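Local coordinates for aspartate aminotransferase (Rhodobacter sphaeroides, PDB 3NRA), which probably catalyses the pyridoxal-phosphate-dependent transfer of the amino group of L-aspartate to 2-oxoglutarate, giving oxaloacetate and L-glutamate, at residues B[222-227]-B[306-311]; B[92-97]-B[231-236]; B[339-344]-B[374-379]. One frame throughout, in Å; residues are numbered along the deposited sequence.

Contact 1 (B[222-227]-B[306-311]); sequences SRLRYA and EDRIAR
R223 meets I309 of helix 304-324 through its backbone alone: its carbonyl O lies 3.9 Å from I309 CD1. The long arginine suits a different task, since its guanidinium forms salt bridges with E300 and E255 and a cation-pi contact with F298. L224 follows at the centre of an inverse gamma turn, closed by a weak hydrogen bond from R225 N to R223 O. Its CG stands anti to the backbone N (chi1 -163°), and the branch CD1 touches R308 CG at 3.8 Å and I309 CG1 at 4.1 Å. R308 offers only the aliphatic part of its chain here; the chain bends at chi3 (-61°), which sets NE, and the guanidinium beyond is hydrogen-bonded to the carbonyl oxygens of E53 and T254, the latter next in sequence to the lysine that carries the pyridoxal phosphate. R225 contributes its carbonyl O, which reaches I309 CG2 at 3.3 Å and CD1 at 3.7 Å, while its own NH1 is hydrogen-bonded to A229 O. Last comes Y226, whose CD1 lies 4.0 Å from I309 CG2 and whose ring edge, at CE1, meets I309 O near the ring plane at 3.7 Å. The phenol OH is hydrogen-bonded to G337 O. The branched I309 fits because its two arms diverge, CG1 with CD1 running past L224 and CG2 reaching Y226, while CG2 and CD1 both approach the R225 oxygen from one side. An alanine here would probably open a gap beside that carbonyl and leave Y226 CD1 without its apolar mate. No hydrogen bond crosses between the two segments, so they meet by van der Waals packing alone, although one turn further along the helix Q313 accepts a hydrogen bond from A227 N.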
loop_
_atom_site.group_PDB
_atom_site.type_symbol
_atom_site.label_atom_id
_atom_site.label_comp_id
_atom_site.label_asym_id
_atom_site.label_seq_id
_atom_site.Cartn_x
_atom_site.Cartn_y
_atom_site.Cartn_z
ATOM N N SER B 222 -9.880 -19.070 -2.030
ATOM C CA SER B 222 -9.876 -20.516 -1.745
ATOM C C SER B 222 -10.870 -20.917 -0.672
ATOM O O SER B 222 -11.265 -22.051 -0.620
ATOM C CB SER B 222 -8.475 -20.977 -1.328
ATOM O OG SER B 222 -8.041 -20.276 -0.158
ATOM N N ARG B 223 -11.306 -19.966 0.148
ATOM C CA ARG B 223 -12.314 -20.246 1.174
ATOM C C ARG B 223 -13.752 -20.376 0.622
ATOM O O ARG B 223 -14.610 -21.043 1.236
ATOM C CB ARG B 223 -12.274 -19.172 2.258
ATOM C CG ARG B 223 -12.830 -19.629 3.551
ATOM C CD ARG B 223 -12.787 -18.545 4.590
ATOM N NE ARG B 223 -13.487 -18.987 5.775
ATOM C CZ ARG B 223 -13.909 -18.198 6.758
ATOM N NH1 ARG B 223 -13.675 -16.902 6.738
ATOM N NH2 ARG B 223 -14.532 -18.726 7.790
ATOM N N LEU B 224 -14.036 -19.727 -0.502
ATOM C CA LEU B 224 -15.366 -19.805 -1.088
ATOM C C LEU B 224 -15.432 -21.024 -1.985
ATOM O O LEU B 224 -15.487 -20.901 -3.185
ATOM C CB LEU B 224 -15.700 -18.532 -1.869
ATOM C CG LEU B 224 -17.197 -18.362 -2.169
ATOM C CD1 LEU B 224 -17.880 -17.744 -0.924
ATOM C CD2 LEU B 224 -17.431 -17.496 -3.411
ATOM N N ARG B 225 -15.458 -22.207 -1.368
ATOM C CA ARG B 225 -15.271 -23.491 -2.080
ATOM C C ARG B 225 -16.620 -24.192 -2.187
ATOM O O ARG B 225 -17.295 -24.383 -1.190
ATOM C CB ARG B 225 -14.249 -24.375 -1.333
ATOM C CG ARG B 225 -14.038 -25.795 -1.934
ATOM C CD ARG B 225 -12.967 -26.620 -1.173
ATOM N NE ARG B 225 -13.245 -26.729 0.265
ATOM C CZ ARG B 225 -14.119 -27.565 0.838
ATOM N NH1 ARG B 225 -14.817 -28.449 0.127
ATOM N NH2 ARG B 225 -14.298 -27.508 2.152
ATOM N N TYR B 226 -17.020 -24.539 -3.409
ATOM C CA TYR B 226 -18.358 -25.052 -3.650
ATOM C C TYR B 226 -18.496 -26.512 -3.212
ATOM O O TYR B 226 -17.510 -27.251 -3.135
ATOM C CB TYR B 226 -18.763 -24.843 -5.119
ATOM C CG TYR B 226 -18.875 -23.369 -5.440
ATOM C CD1 TYR B 226 -19.807 -22.570 -4.786
ATOM C CD2 TYR B 226 -17.948 -22.745 -6.278
ATOM C CE1 TYR B 226 -19.863 -21.202 -5.003
ATOM C CE2 TYR B 226 -18.001 -21.397 -6.514
ATOM C CZ TYR B 226 -18.958 -20.618 -5.856
ATOM O OH TYR B 226 -19.006 -19.287 -6.066
ATOM N N ALA B 227 -19.719 -26.885 -2.844
ATOM C CA ALA B 227 -19.997 -28.228 -2.303
ATOM C C ALA B 227 -19.572 -29.283 -3.310
ATOM O O ALA B 227 -19.907 -29.198 -4.487
ATOM C CB ALA B 227 -21.488 -28.378 -1.970
ATOM N N GLU B 306 -21.128 -21.156 5.268
ATOM C CA GLU B 306 -21.779 -22.245 4.576
ATOM C C GLU B 306 -22.974 -21.743 3.782
ATOM O O GLU B 306 -23.177 -22.164 2.648
ATOM C CB GLU B 306 -22.215 -23.327 5.577
ATOM C CG GLU B 306 -22.427 -24.688 4.972
ATOM C CD GLU B 306 -23.266 -25.608 5.888
ATOM O OE1 GLU B 306 -23.270 -25.386 7.130
ATOM O OE2 GLU B 306 -23.935 -26.521 5.363
ATOM N N ASP B 307 -23.778 -20.871 4.386
ATOM C CA ASP B 307 -24.855 -20.189 3.656
ATOM C C ASP B 307 -24.312 -19.316 2.524
ATOM O O ASP B 307 -24.877 -19.298 1.430
ATOM C CB ASP B 307 -25.690 -19.322 4.584
ATOM C CG ASP B 307 -26.507 -20.129 5.554
ATOM O OD1 ASP B 307 -27.025 -21.219 5.172
ATOM O OD2 ASP B 307 -26.644 -19.671 6.713
ATOM N N ARG B 308 -23.232 -18.586 2.784
ATOM C CA ARG B 308 -22.662 -17.725 1.749
ATOM C C ARG B 308 -22.250 -18.537 0.531
ATOM O O ARG B 308 -22.512 -18.139 -0.586
ATOM C CB ARG B 308 -21.475 -16.926 2.277
ATOM C CG ARG B 308 -20.649 -16.223 1.161
ATOM C CD ARG B 308 -19.998 -14.949 1.643
ATOM N NE ARG B 308 -20.987 -13.974 2.082
ATOM C CZ ARG B 308 -20.706 -12.711 2.384
ATOM N NH1 ARG B 308 -19.453 -12.236 2.267
ATOM N NH2 ARG B 308 -21.681 -11.896 2.762
ATOM N N ILE B 309 -21.572 -19.654 0.763
ATOM C CA ILE B 309 -21.143 -20.559 -0.323
ATOM C C ILE B 309 -22.362 -21.092 -1.058
ATOM O O ILE B 309 -22.365 -21.135 -2.277
ATOM C CB ILE B 309 -20.311 -21.770 0.238
ATOM C CG1 ILE B 309 -18.940 -21.310 0.729
ATOM C CG2 ILE B 309 -20.178 -22.872 -0.788
ATOM C CD1 ILE B 309 -18.266 -22.313 1.708
ATOM N N ALA B 310 -23.417 -21.455 -0.314
ATOM C CA ALA B 310 -24.643 -21.924 -0.931
ATOM C C ALA B 310 -25.322 -20.834 -1.819
ATOM O O ALA B 310 -25.838 -21.140 -2.914
ATOM C CB ALA B 310 -25.655 -22.475 0.172
ATOM N N ARG B 311 -25.362 -19.586 -1.342
ATOM C CA ARG B 311 -26.001 -18.519 -2.126
ATOM C C ARG B 311 -25.224 -18.262 -3.424
ATOM O O ARG B 311 -25.829 -18.092 -4.495
ATOM C CB ARG B 311 -26.114 -17.239 -1.325
ATOM C CG ARG B 311 -27.136 -17.287 -0.185
ATOM C CD ARG B 311 -27.352 -15.896 0.422
ATOM N NE ARG B 311 -27.919 -15.968 1.764
ATOM C CZ ARG B 311 -27.228 -16.212 2.896
ATOM N NH1 ARG B 311 -25.892 -16.399 2.882
ATOM N NH2 ARG B 311 -27.874 -16.253 4.067
#

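Contact 2 (B[92-97]-B[231-236]); sequences AAFTGA and YTHLRA
R235 and T95 supply the stronger of two hydrogen bonds: R235 NH1 donates to T95 OG1 at 3.0 Å (N-H...O 151°), the hydroxyl tilted slightly out of the guanidinium plane. A weak bond runs from the same NH1 to A97 O at 3.1 Å, and NH2 is hydrogen-bonded to P98 O, so arginine suits the place by offering several N-H groups to the chain leaving the helix. T95 OG1 is also hydrogen-bonded to L91 O.

Aromatic contacts centre on H233. Its CG lies beside the backbone N (chi1 -62°), which brings the ring against T95. Its edge is turned to the face of F94 in a T-shaped pair (planes at 76°), NE2 over the face and CE1 closest to the rim atom CE2. T95 CA lies over the centre of one H233 face, a CH-pi contact 3.6 Å from the centroid. H233 ND1 is hydrogen-bonded to Q219.

Apolar packing is left to small residues, A97 CB lying 4.1 Å from A236 CB. G96 has a positive phi, which a residue without CB adopts most easily.

The contact joins the C-terminal end of helix 81-95 to the loop between strands 214-218 and 245-249, with F94 resting on M249, R235 on V245, T247 and F266, and L234 touching helix 198-211.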
loop_
_atom_site.group_PDB
_atom_site.type_symbol
_atom_site.label_atom_id
_atom_site.label_comp_id
_atom_site.label_asym_id
_atom_site.label_seq_id
_atom_site.Cartn_x
_atom_site.Cartn_y
_atom_site.Cartn_z
ATOM N N ALA B 92 -3.185 -22.039 9.942
ATOM C CA ALA B 92 -2.615 -23.400 10.005
ATOM C C ALA B 92 -3.681 -24.485 9.814
ATOM O O ALA B 92 -3.475 -25.440 9.052
ATOM C CB ALA B 92 -1.830 -23.637 11.363
ATOM N N ALA B 93 -4.795 -24.345 10.537
ATOM C CA ALA B 93 -5.923 -25.275 10.440
ATOM C C ALA B 93 -6.517 -25.267 9.029
ATOM O O ALA B 93 -6.737 -26.310 8.461
ATOM C CB ALA B 93 -6.993 -24.917 11.470
ATOM N N PHE B 94 -6.686 -24.071 8.457
ATOM C CA PHE B 94 -7.234 -23.921 7.102
ATOM C C PHE B 94 -6.385 -24.603 6.035
ATOM O O PHE B 94 -6.904 -25.383 5.252
ATOM C CB PHE B 94 -7.427 -22.440 6.740
ATOM C CG PHE B 94 -8.078 -22.236 5.402
ATOM C CD1 PHE B 94 -9.339 -22.766 5.142
ATOM C CD2 PHE B 94 -7.388 -21.611 4.359
ATOM C CE1 PHE B 94 -9.935 -22.603 3.888
ATOM C CE2 PHE B 94 -7.979 -21.448 3.113
ATOM C CZ PHE B 94 -9.245 -21.948 2.873
ATOM N N THR B 95 -5.083 -24.333 6.039
ATOM C CA THR B 95 -4.160 -24.857 5.006
ATOM C C THR B 95 -3.539 -26.244 5.328
ATOM O O THR B 95 -2.918 -26.848 4.473
ATOM C CB THR B 95 -3.001 -23.865 4.752
ATOM O OG1 THR B 95 -2.256 -23.651 5.971
ATOM C CG2 THR B 95 -3.531 -22.540 4.225
ATOM N N GLY B 96 -3.723 -26.736 6.547
ATOM C CA GLY B 96 -3.223 -28.082 6.916
ATOM C C GLY B 96 -1.704 -28.170 7.101
ATOM O O GLY B 96 -1.128 -29.237 6.946
ATOM N N ALA B 97 -1.063 -27.039 7.419
ATOM C CA ALA B 97 0.372 -27.017 7.751
ATOM C C ALA B 97 0.671 -25.883 8.753
ATOM O O ALA B 97 -0.100 -24.926 8.851
ATOM C CB ALA B 97 1.233 -26.858 6.471
ATOM N N TYR B 231 -9.989 -29.117 -2.764
ATOM C CA TYR B 231 -8.945 -28.096 -2.792
ATOM C C TYR B 231 -7.713 -28.628 -2.102
ATOM O O TYR B 231 -7.803 -29.171 -0.999
ATOM C CB TYR B 231 -9.414 -26.803 -2.104
ATOM C CG TYR B 231 -8.473 -25.653 -2.307
ATOM C CD1 TYR B 231 -7.336 -25.498 -1.502
ATOM C CD2 TYR B 231 -8.652 -24.776 -3.351
ATOM C CE1 TYR B 231 -6.449 -24.461 -1.699
ATOM C CE2 TYR B 231 -7.765 -23.738 -3.570
ATOM C CZ TYR B 231 -6.658 -23.588 -2.741
ATOM O OH TYR B 231 -5.784 -22.549 -2.962
ATOM N N THR B 232 -6.551 -28.418 -2.726
ATOM C CA THR B 232 -5.284 -28.895 -2.199
ATOM C C THR B 232 -4.315 -27.708 -2.013
ATOM O O THR B 232 -4.073 -26.923 -2.952
ATOM C CB THR B 232 -4.670 -29.918 -3.149
ATOM O OG1 THR B 232 -5.674 -30.847 -3.538
ATOM C CG2 THR B 232 -3.516 -30.666 -2.494
ATOM N N HIS B 233 -3.749 -27.603 -0.809
ATOM C CA HIS B 233 -2.858 -26.511 -0.456
ATOM C C HIS B 233 -1.421 -26.897 -0.728
ATOM O O HIS B 233 -0.864 -27.753 -0.046
ATOM C CB HIS B 233 -3.025 -26.167 1.020
ATOM C CG HIS B 233 -4.389 -25.691 1.374
ATOM N ND1 HIS B 233 -4.727 -24.354 1.381
ATOM C CD2 HIS B 233 -5.495 -26.365 1.778
ATOM C CE1 HIS B 233 -5.998 -24.225 1.728
ATOM N NE2 HIS B 233 -6.487 -25.428 1.986
ATOM N N LEU B 234 -0.806 -26.220 -1.699
ATOM C CA LEU B 234 0.612 -26.465 -2.065
ATOM C C LEU B 234 1.527 -26.504 -0.855
ATOM O O LEU B 234 2.398 -27.344 -0.775
ATOM C CB LEU B 234 1.115 -25.385 -3.042
ATOM C CG LEU B 234 2.514 -25.641 -3.630
ATOM C CD1 LEU B 234 2.504 -26.918 -4.439
ATOM C CD2 LEU B 234 2.983 -24.457 -4.492
ATOM N N ARG B 235 1.306 -25.591 0.096
ATOM C CA ARG B 235 2.204 -25.440 1.274
ATOM C C ARG B 235 2.208 -26.616 2.236
ATOM O O ARG B 235 3.087 -26.699 3.076
ATOM C CB ARG B 235 1.854 -24.151 2.063
ATOM C CG ARG B 235 0.599 -24.241 2.937
ATOM C CD ARG B 235 0.256 -22.849 3.525
ATOM N NE ARG B 235 1.382 -22.357 4.306
ATOM C CZ ARG B 235 1.613 -22.623 5.585
ATOM N NH1 ARG B 235 0.713 -23.273 6.341
ATOM N NH2 ARG B 235 2.758 -22.199 6.140
ATOM N N ALA B 236 1.183 -27.466 2.151
ATOM C CA ALA B 236 1.091 -28.688 2.929
ATOM C C ALA B 236 1.640 -29.924 2.202
ATOM O O ALA B 236 1.720 -30.990 2.803
ATOM C CB ALA B 236 -0.381 -28.937 3.364
#

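Contact 3 (B[339-344]-B[374-379]); sequences YLFPRL and PHTADS
R343 and S379 form a single beta bridge that prolongs the pairing of strands 339-340 and 380-383, in the small mixed sheet that also includes strands 364-368 and 42-43. Beside it, L344 N donates to D378 O at 3.0 Å, a nearly straight bond. D378 and S379 end a type I turn that starts at T376.

The R343 side chain can be followed outward. CB lies 3.6 Å from S379 OG. CG, anti to the backbone N (chi1 -167°), touches S379 OG and also D378 OD1, the latter at 3.7 Å. CD still lies 4.1 Å from D378 OD1, and the chain then bends at chi3 (61°). NE stays 5.4 Å from D378 OD2, so arginine and aspartate run side by side without a salt bridge, though their opposite charges would be expected to attract weakly. Extended again at chi4, the chain ends in a guanidinium beyond the carboxylate, its plane turned 61° from that of D378.

Inward of this, S379 CB packs over one face of F341, 3.7 Å from the ring centroid, and T376 CB meets the ring's edge at CZ, 3.8 Å away. A flat ring suits the place because it offers a face to S379 CB and an edge to T376, whose OG1 is hydrogen-bonded to G369 O. S379 OG and F341 O share a water. A second water donates to both L344 O and D378 OD2, the latter at 2.8 Å.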
loop_
_atom_site.group_PDB
_atom_site.type_symbol
_atom_site.label_atom_id
_atom_site.label_comp_id
_atom_site.label_asym_id
_atom_site.label_seq_id
_atom_site.Cartn_x
_atom_site.Cartn_y
_atom_site.Cartn_z
ATOM N N TYR B 339 -15.660 -16.068 -9.850
ATOM C CA TYR B 339 -15.367 -15.734 -11.248
ATOM C C TYR B 339 -15.882 -16.791 -12.250
ATOM O O TYR B 339 -15.749 -17.984 -12.021
ATOM C CB TYR B 339 -13.888 -15.542 -11.442
ATOM C CG TYR B 339 -13.350 -14.375 -10.675
ATOM C CD1 TYR B 339 -13.890 -13.084 -10.846
ATOM C CD2 TYR B 339 -12.301 -14.535 -9.773
ATOM C CE1 TYR B 339 -13.393 -12.002 -10.141
ATOM C CE2 TYR B 339 -11.808 -13.459 -9.060
ATOM C CZ TYR B 339 -12.369 -12.188 -9.247
ATOM O OH TYR B 339 -11.899 -11.115 -8.525
ATOM N N LEU B 340 -16.537 -16.319 -13.315
ATOM C CA LEU B 340 -16.821 -17.104 -14.509
ATOM C C LEU B 340 -16.107 -16.462 -15.705
ATOM O O LEU B 340 -16.097 -15.219 -15.859
ATOM C CB LEU B 340 -18.301 -17.125 -14.808
ATOM C CG LEU B 340 -19.255 -18.028 -14.053
ATOM C CD1 LEU B 340 -20.678 -17.388 -14.045
ATOM C CD2 LEU B 340 -19.303 -19.390 -14.669
ATOM N N PHE B 341 -15.590 -17.301 -16.583
ATOM C CA PHE B 341 -14.824 -16.860 -17.720
ATOM C C PHE B 341 -15.355 -17.525 -19.017
ATOM O O PHE B 341 -14.722 -18.411 -19.572
ATOM C CB PHE B 341 -13.372 -17.211 -17.450
ATOM C CG PHE B 341 -12.391 -16.490 -18.298
ATOM C CD1 PHE B 341 -12.369 -15.100 -18.344
ATOM C CD2 PHE B 341 -11.405 -17.195 -18.976
ATOM C CE1 PHE B 341 -11.425 -14.439 -19.076
ATOM C CE2 PHE B 341 -10.464 -16.526 -19.727
ATOM C CZ PHE B 341 -10.471 -15.137 -19.763
ATOM N N PRO B 342 -16.535 -17.087 -19.495
ATOM C CA PRO B 342 -17.065 -17.649 -20.713
ATOM C C PRO B 342 -16.274 -17.262 -21.970
ATOM O O PRO B 342 -15.844 -16.118 -22.103
ATOM C CB PRO B 342 -18.477 -17.085 -20.768
ATOM C CG PRO B 342 -18.444 -15.913 -19.943
ATOM C CD PRO B 342 -17.534 -16.259 -18.832
ATOM N N ARG B 343 -16.043 -18.248 -22.836
ATOM C CA ARG B 343 -15.469 -18.033 -24.154
ATOM C C ARG B 343 -16.602 -17.842 -25.125
ATOM O O ARG B 343 -17.439 -18.724 -25.286
ATOM C CB ARG B 343 -14.623 -19.236 -24.571
ATOM C CG ARG B 343 -13.743 -18.972 -25.766
ATOM C CD ARG B 343 -12.923 -20.196 -26.165
ATOM N NE ARG B 343 -13.798 -21.311 -26.534
ATOM C CZ ARG B 343 -13.381 -22.491 -26.964
ATOM N NH1 ARG B 343 -12.081 -22.755 -27.119
ATOM N NH2 ARG B 343 -14.264 -23.412 -27.244
ATOM N N LEU B 344 -16.629 -16.684 -25.781
ATOM C CA LEU B 344 -17.727 -16.311 -26.659
ATOM C C LEU B 344 -17.453 -16.796 -28.088
ATOM O O LEU B 344 -16.291 -16.964 -28.475
ATOM C CB LEU B 344 -17.899 -14.775 -26.651
ATOM C CG LEU B 344 -18.119 -14.116 -25.285
ATOM C CD1 LEU B 344 -18.379 -12.637 -25.439
ATOM C CD2 LEU B 344 -19.283 -14.799 -24.518
ATOM N N PRO B 374 -2.853 -12.717 -23.480
ATOM C CA PRO B 374 -3.067 -12.254 -24.854
ATOM C C PRO B 374 -3.843 -13.252 -25.720
ATOM O O PRO B 374 -4.343 -12.884 -26.753
ATOM C CB PRO B 374 -1.644 -12.100 -25.384
ATOM C CG PRO B 374 -0.838 -13.036 -24.571
ATOM C CD PRO B 374 -1.443 -13.061 -23.237
ATOM N N HIS B 375 -3.953 -14.491 -25.257
ATOM C CA HIS B 375 -4.547 -15.568 -26.010
ATOM C C HIS B 375 -5.957 -15.935 -25.534
ATOM O O HIS B 375 -6.490 -16.924 -25.968
ATOM C CB HIS B 375 -3.657 -16.794 -25.887
ATOM C CG HIS B 375 -2.235 -16.519 -26.187
ATOM N ND1 HIS B 375 -1.828 -15.957 -27.372
ATOM C CD2 HIS B 375 -1.114 -16.685 -25.442
ATOM C CE1 HIS B 375 -0.515 -15.824 -27.365
ATOM N NE2 HIS B 375 -0.056 -16.249 -26.203
ATOM N N THR B 376 -6.533 -15.145 -24.628
ATOM C CA THR B 376 -7.909 -15.338 -24.185
ATOM C C THR B 376 -8.723 -14.088 -24.531
ATOM O O THR B 376 -9.554 -13.616 -23.719
ATOM C CB THR B 376 -7.999 -15.626 -22.648
ATOM O OG1 THR B 376 -7.346 -14.587 -21.913
ATOM C CG2 THR B 376 -7.379 -16.992 -22.297
ATOM N N ALA B 377 -8.512 -13.574 -25.745
ATOM C CA ALA B 377 -9.117 -12.315 -26.169
ATOM C C ALA B 377 -10.631 -12.434 -26.385
ATOM O O ALA B 377 -11.361 -11.481 -26.156
ATOM C CB ALA B 377 -8.435 -11.795 -27.463
ATOM N N ASP B 378 -11.095 -13.613 -26.787
ATOM C CA ASP B 378 -12.538 -13.809 -27.056
ATOM C C ASP B 378 -13.324 -14.302 -25.843
ATOM O O ASP B 378 -14.498 -14.598 -25.957
ATOM C CB ASP B 378 -12.794 -14.698 -28.321
ATOM C CG ASP B 378 -12.195 -16.099 -28.217
ATOM O OD1 ASP B 378 -11.523 -16.435 -27.201
ATOM O OD2 ASP B 378 -12.376 -16.864 -29.194
ATOM N N SER B 379 -12.678 -14.307 -24.666
ATOM C CA SER B 379 -13.371 -14.509 -23.378
ATOM C C SER B 379 -13.598 -13.195 -22.627
ATOM O O SER B 379 -12.951 -12.212 -22.903
ATOM C CB SER B 379 -12.570 -15.493 -22.514
ATOM O OG SER B 379 -12.487 -16.755 -23.187
HETATM O O HOH W 1 -12.923 -18.845 -21.523
HETATM O O HOH W 2 -14.634 -16.311 -30.773
#

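Along the chain the segments of contacts 1 and 2 alternate, both drawing on the loop between strands 214-218 and 245-249. Their centres are about 18 Å apart and they touch, S222 and R223 packing on F94, so this loop ties helix 81-95 to helix 304-324. Contact 3 comes later, at the edge of the four-stranded sheet. It lies about 24 Å from contact 1 and about 30 Å from contact 2, centre to centre, across the chain's centre from contact 2. Contact 1 reaches the neighbourhood of the cofactor lysine through R308, and the strand that enters contact 3 begins with Y339, whose hydroxyl is hydrogen-bonded to NZ of the modified lysine.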